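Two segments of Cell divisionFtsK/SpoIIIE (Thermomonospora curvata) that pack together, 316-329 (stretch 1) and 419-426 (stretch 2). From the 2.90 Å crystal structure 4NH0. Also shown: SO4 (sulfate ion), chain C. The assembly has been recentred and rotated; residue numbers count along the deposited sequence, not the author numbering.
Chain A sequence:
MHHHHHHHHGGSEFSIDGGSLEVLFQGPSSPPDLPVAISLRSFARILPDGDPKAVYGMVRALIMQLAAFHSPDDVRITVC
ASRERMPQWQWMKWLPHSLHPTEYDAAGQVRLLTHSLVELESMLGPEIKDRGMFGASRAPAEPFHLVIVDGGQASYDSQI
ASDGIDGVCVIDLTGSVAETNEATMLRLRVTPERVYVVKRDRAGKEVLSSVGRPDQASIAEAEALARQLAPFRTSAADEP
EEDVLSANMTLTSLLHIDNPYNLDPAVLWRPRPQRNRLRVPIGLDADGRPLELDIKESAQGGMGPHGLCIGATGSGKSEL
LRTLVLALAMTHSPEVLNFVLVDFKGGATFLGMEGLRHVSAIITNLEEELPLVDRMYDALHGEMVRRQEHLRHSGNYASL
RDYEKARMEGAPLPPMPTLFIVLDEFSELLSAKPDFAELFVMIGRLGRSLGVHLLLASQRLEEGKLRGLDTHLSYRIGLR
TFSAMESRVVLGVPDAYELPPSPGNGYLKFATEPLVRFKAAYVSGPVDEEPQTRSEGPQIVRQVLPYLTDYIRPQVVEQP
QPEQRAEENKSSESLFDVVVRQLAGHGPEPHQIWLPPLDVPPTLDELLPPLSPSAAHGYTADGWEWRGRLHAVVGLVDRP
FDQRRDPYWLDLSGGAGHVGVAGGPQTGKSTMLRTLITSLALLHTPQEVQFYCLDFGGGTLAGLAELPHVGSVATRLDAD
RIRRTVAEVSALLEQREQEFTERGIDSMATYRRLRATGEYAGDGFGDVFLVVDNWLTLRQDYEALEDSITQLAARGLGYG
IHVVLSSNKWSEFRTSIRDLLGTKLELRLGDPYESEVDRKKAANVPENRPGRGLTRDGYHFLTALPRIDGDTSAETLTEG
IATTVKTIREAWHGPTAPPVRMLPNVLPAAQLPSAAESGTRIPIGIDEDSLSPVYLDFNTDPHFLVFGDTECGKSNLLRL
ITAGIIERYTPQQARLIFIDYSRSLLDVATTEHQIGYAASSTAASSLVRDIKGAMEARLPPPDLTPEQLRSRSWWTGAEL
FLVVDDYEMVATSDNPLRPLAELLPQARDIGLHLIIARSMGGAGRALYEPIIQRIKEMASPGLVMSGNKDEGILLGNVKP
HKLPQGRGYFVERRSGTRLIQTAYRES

Stretch 1 316-329: GKSELLRTLVLALA
Stretch 2 419-426: LFIVLDEF

A helix laid against a β-strand leaves a simple accounting problem: a helix pairs its backbone groups internally and a strand pairs its own with neighbouring strands, so neither needs the other, and a charge carried into the contact is best met by a partner of opposite sign. The helix 317-329 and the strand 419-424 of this FtsK/SpoIIIE protein illustrate one solution. Their axes run nearly antiparallel, at 171° between N-to-C directions, and approach to 11.2 Å; the register is set by L321 and V422, whose CA atoms lie 8.2 Å apart.

The helix is regular, with phi/psi near -65/-40, and pays for its own backbone through i to i+4 bonds, from L320 N to G316 O (2.8 Å) through A329 N to V325 O (2.9 Å). T323 (chi1 m) adds a side-chain bond, OG1 donating to E319 O at 2.8 Å. No preceding turn offers acceptors to the amides of G316, K317 and S318, and sulfate oxygens supply them: K317 N donates to sulfate O4 at 2.7 Å and S318 N to its O3 at 3.1 Å, while G316 N reaches O4 at 2.5 Å in a weak bond. G316, the N-cap, has phi/psi 83/25, a positive phi that favours glycine.

The strand is extended, with phi near -105 and psi near 115 over most of its length. F420, V422 and D424 point their CA-to-CB bonds toward the helix, following strand alternation, whereas L423 points away. The apolar part begins with F420 (chi1 t, chi2 20°). L328 (m, t) brings CD1 to 3.7 Å from F420 CD2, and L324 (t, p) places CD2 at the ring edge, 4.1 Å from F420 CE2. V422 (t) meets two residues a helical turn apart: L321 (m, t), with CD2 4.1 Å from V422 CG1, and V325 (t), with CG2 4.4 Å from V422 CG2. These contacts demand no polar partner.

At the other end lies the charge. K317, with chi angles t, t, p, p, curls so that NZ forms a salt bridge with D424 (chi1 t), at 2.9 Å from OD2; NZ also lies 3.1 Å from OD1, and both hydrogen bonds are weak. D424 OD1 additionally accepts a weak bond from E425 N at 2.6 Å, so both carboxylate oxygens have donors. L321 CD1 packs 3.7 Å from D424 OD2, bringing hydrocarbon beside the ion pair. After the strand, E425 turns to phi/psi 57/43; with rotamers m, m, its OE1 makes a long salt bridge to K317 NZ at 4.0 Å and is hydrogen-bonded elsewhere in the structure.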

# COMPACT_ATOMS: atom_id res chain seq x y z
N GLY A 316 -38.33 26.12 23.09
CA GLY A 316 -37.18 27.01 23.12
C GLY A 316 -35.95 26.36 23.73
O GLY A 316 -35.07 27.04 24.24
N LYS A 317 -35.90 25.03 23.67
CA LYS A 317 -34.76 24.28 24.19
C LYS A 317 -33.47 24.70 23.52
O LYS A 317 -32.44 24.86 24.17
CB LYS A 317 -34.98 22.77 24.01
CG LYS A 317 -33.82 21.91 24.49
CD LYS A 317 -34.07 20.44 24.21
CE LYS A 317 -34.19 20.17 22.72
NZ LYS A 317 -32.97 20.59 21.97
N SER A 318 -33.53 24.89 22.21
CA SER A 318 -32.37 25.33 21.44
C SER A 318 -31.93 26.72 21.87
O SER A 318 -30.74 26.97 22.04
CB SER A 318 -32.69 25.31 19.94
OG SER A 318 -31.56 25.70 19.18
N GLU A 319 -32.89 27.61 22.06
CA GLU A 319 -32.59 28.99 22.42
C GLU A 319 -32.07 29.11 23.85
O GLU A 319 -31.26 29.98 24.16
CB GLU A 319 -33.84 29.87 22.25
CG GLU A 319 -33.60 31.35 22.51
CD GLU A 319 -32.68 31.98 21.48
OE1 GLU A 319 -32.53 31.42 20.38
OE2 GLU A 319 -32.10 33.05 21.78
N LEU A 320 -32.54 28.22 24.73
CA LEU A 320 -32.09 28.22 26.11
C LEU A 320 -30.62 27.84 26.20
O LEU A 320 -29.85 28.45 26.94
CB LEU A 320 -32.93 27.26 26.95
CG LEU A 320 -32.48 27.10 28.41
CD1 LEU A 320 -32.50 28.45 29.11
CD2 LEU A 320 -33.35 26.10 29.15
N LEU A 321 -30.23 26.82 25.44
CA LEU A 321 -28.85 26.34 25.45
C LEU A 321 -27.89 27.40 24.92
O LEU A 321 -26.76 27.51 25.38
CB LEU A 321 -28.73 25.06 24.62
CG LEU A 321 -29.50 23.85 25.16
CD1 LEU A 321 -29.38 22.66 24.22
CD2 LEU A 321 -29.01 23.49 26.55
N ARG A 322 -28.35 28.17 23.94
CA ARG A 322 -27.55 29.27 23.40
C ARG A 322 -27.35 30.35 24.45
O ARG A 322 -26.25 30.87 24.62
CB ARG A 322 -28.21 29.86 22.16
CG ARG A 322 -28.35 28.89 21.00
CD ARG A 322 -29.13 29.51 19.85
NE ARG A 322 -28.47 30.70 19.33
CZ ARG A 322 -27.58 30.69 18.34
NH1 ARG A 322 -27.23 29.55 17.77
NH2 ARG A 322 -27.03 31.83 17.93
N THR A 323 -28.43 30.67 25.16
CA THR A 323 -28.40 31.71 26.17
C THR A 323 -27.48 31.34 27.33
O THR A 323 -26.73 32.18 27.82
CB THR A 323 -29.82 31.99 26.71
OG1 THR A 323 -30.70 32.25 25.62
CG2 THR A 323 -29.80 33.19 27.64
N LEU A 324 -27.55 30.09 27.76
CA LEU A 324 -26.72 29.62 28.87
C LEU A 324 -25.24 29.68 28.54
O LEU A 324 -24.44 30.17 29.33
CB LEU A 324 -27.11 28.20 29.27
CG LEU A 324 -26.28 27.59 30.40
CD1 LEU A 324 -26.34 28.46 31.64
CD2 LEU A 324 -26.74 26.18 30.71
N VAL A 325 -24.88 29.18 27.36
CA VAL A 325 -23.49 29.17 26.92
C VAL A 325 -22.95 30.58 26.73
O VAL A 325 -21.87 30.91 27.23
CB VAL A 325 -23.33 28.38 25.61
CG1 VAL A 325 -21.93 28.57 25.04
CG2 VAL A 325 -23.61 26.90 25.85
N LEU A 326 -23.70 31.41 26.01
CA LEU A 326 -23.27 32.77 25.72
C LEU A 326 -23.10 33.59 26.99
O LEU A 326 -22.20 34.42 27.09
CB LEU A 326 -24.26 33.45 24.78
CG LEU A 326 -23.86 34.85 24.30
CD1 LEU A 326 -22.53 34.79 23.57
CD2 LEU A 326 -24.94 35.45 23.41
N ALA A 327 -23.98 33.36 27.97
CA ALA A 327 -23.90 34.06 29.24
C ALA A 327 -22.63 33.69 29.99
O ALA A 327 -21.92 34.56 30.50
CB ALA A 327 -25.12 33.75 30.10
N LEU A 328 -22.34 32.39 30.04
CA LEU A 328 -21.12 31.90 30.68
C LEU A 328 -19.88 32.45 29.98
O LEU A 328 -18.87 32.74 30.62
CB LEU A 328 -21.09 30.38 30.68
CG LEU A 328 -21.99 29.68 31.70
CD1 LEU A 328 -22.02 28.18 31.44
CD2 LEU A 328 -21.52 29.97 33.11
N ALA A 329 -19.97 32.59 28.66
CA ALA A 329 -18.86 33.10 27.87
C ALA A 329 -18.61 34.58 28.16
O ALA A 329 -17.48 35.05 28.08
CB ALA A 329 -19.13 32.90 26.39
N LEU A 419 -14.41 22.22 32.38
CA LEU A 419 -14.98 21.84 31.10
C LEU A 419 -16.49 21.67 31.19
O LEU A 419 -16.99 20.89 31.99
CB LEU A 419 -14.34 20.54 30.60
CG LEU A 419 -14.73 20.15 29.18
CD1 LEU A 419 -14.34 21.24 28.21
CD2 LEU A 419 -14.08 18.83 28.79
N PHE A 420 -17.21 22.42 30.36
CA PHE A 420 -18.66 22.31 30.30
C PHE A 420 -19.07 21.56 29.04
O PHE A 420 -18.82 22.02 27.93
CB PHE A 420 -19.31 23.69 30.33
CG PHE A 420 -20.79 23.66 30.62
CD1 PHE A 420 -21.36 22.56 31.23
CD2 PHE A 420 -21.60 24.72 30.27
CE1 PHE A 420 -22.72 22.53 31.50
CE2 PHE A 420 -22.95 24.69 30.53
CZ PHE A 420 -23.51 23.59 31.14
N ILE A 421 -19.70 20.41 29.22
CA ILE A 421 -20.12 19.59 28.10
C ILE A 421 -21.62 19.64 27.89
O ILE A 421 -22.39 19.25 28.77
CB ILE A 421 -19.69 18.12 28.28
CG1 ILE A 421 -18.18 18.04 28.54
CG2 ILE A 421 -20.06 17.30 27.06
CD1 ILE A 421 -17.68 16.64 28.77
N VAL A 422 -22.04 20.14 26.73
CA VAL A 422 -23.45 20.24 26.40
C VAL A 422 -23.82 19.25 25.30
O VAL A 422 -23.52 19.48 24.13
CB VAL A 422 -23.82 21.66 25.96
CG1 VAL A 422 -25.32 21.79 25.78
CG2 VAL A 422 -23.31 22.68 26.96
N LEU A 423 -24.46 18.15 25.68
CA LEU A 423 -24.85 17.13 24.72
C LEU A 423 -26.35 17.17 24.49
O LEU A 423 -27.14 16.80 25.36
CB LEU A 423 -24.42 15.75 25.21
CG LEU A 423 -24.18 14.65 24.17
CD1 LEU A 423 -23.40 13.50 24.79
CD2 LEU A 423 -25.49 14.13 23.58
N ASP A 424 -26.75 17.62 23.30
CA ASP A 424 -28.16 17.68 22.94
C ASP A 424 -28.63 16.35 22.35
O ASP A 424 -27.84 15.64 21.74
CB ASP A 424 -28.41 18.82 21.95
CG ASP A 424 -29.86 19.27 21.93
OD1 ASP A 424 -30.74 18.51 22.40
OD2 ASP A 424 -30.13 20.39 21.45
N GLU A 425 -29.90 16.04 22.55
CA GLU A 425 -30.52 14.82 22.03
C GLU A 425 -29.80 13.56 22.48
O GLU A 425 -29.58 12.64 21.69
CB GLU A 425 -30.57 14.87 20.50
CG GLU A 425 -31.44 15.97 19.94
CD GLU A 425 -32.87 15.88 20.43
OE1 GLU A 425 -33.55 16.93 20.49
OE2 GLU A 425 -33.32 14.76 20.76
N PHE A 426 -29.43 13.50 23.76
CA PHE A 426 -28.74 12.34 24.30
C PHE A 426 -29.67 11.14 24.39
O PHE A 426 -29.22 10.00 24.48
CB PHE A 426 -28.15 12.66 25.67
CG PHE A 426 -29.17 12.66 26.78
CD1 PHE A 426 -30.03 13.72 26.94
CD2 PHE A 426 -29.25 11.59 27.66
CE1 PHE A 426 -30.96 13.72 27.96
CE2 PHE A 426 -30.17 11.59 28.68
CZ PHE A 426 -31.03 12.65 28.83
S SO4 C . -36.97 24.05 20.48
O1 SO4 C . -37.98 24.25 19.44
O2 SO4 C . -36.32 22.76 20.28
O3 SO4 C . -35.99 25.12 20.41
O4 SO4 C . -37.62 24.06 21.79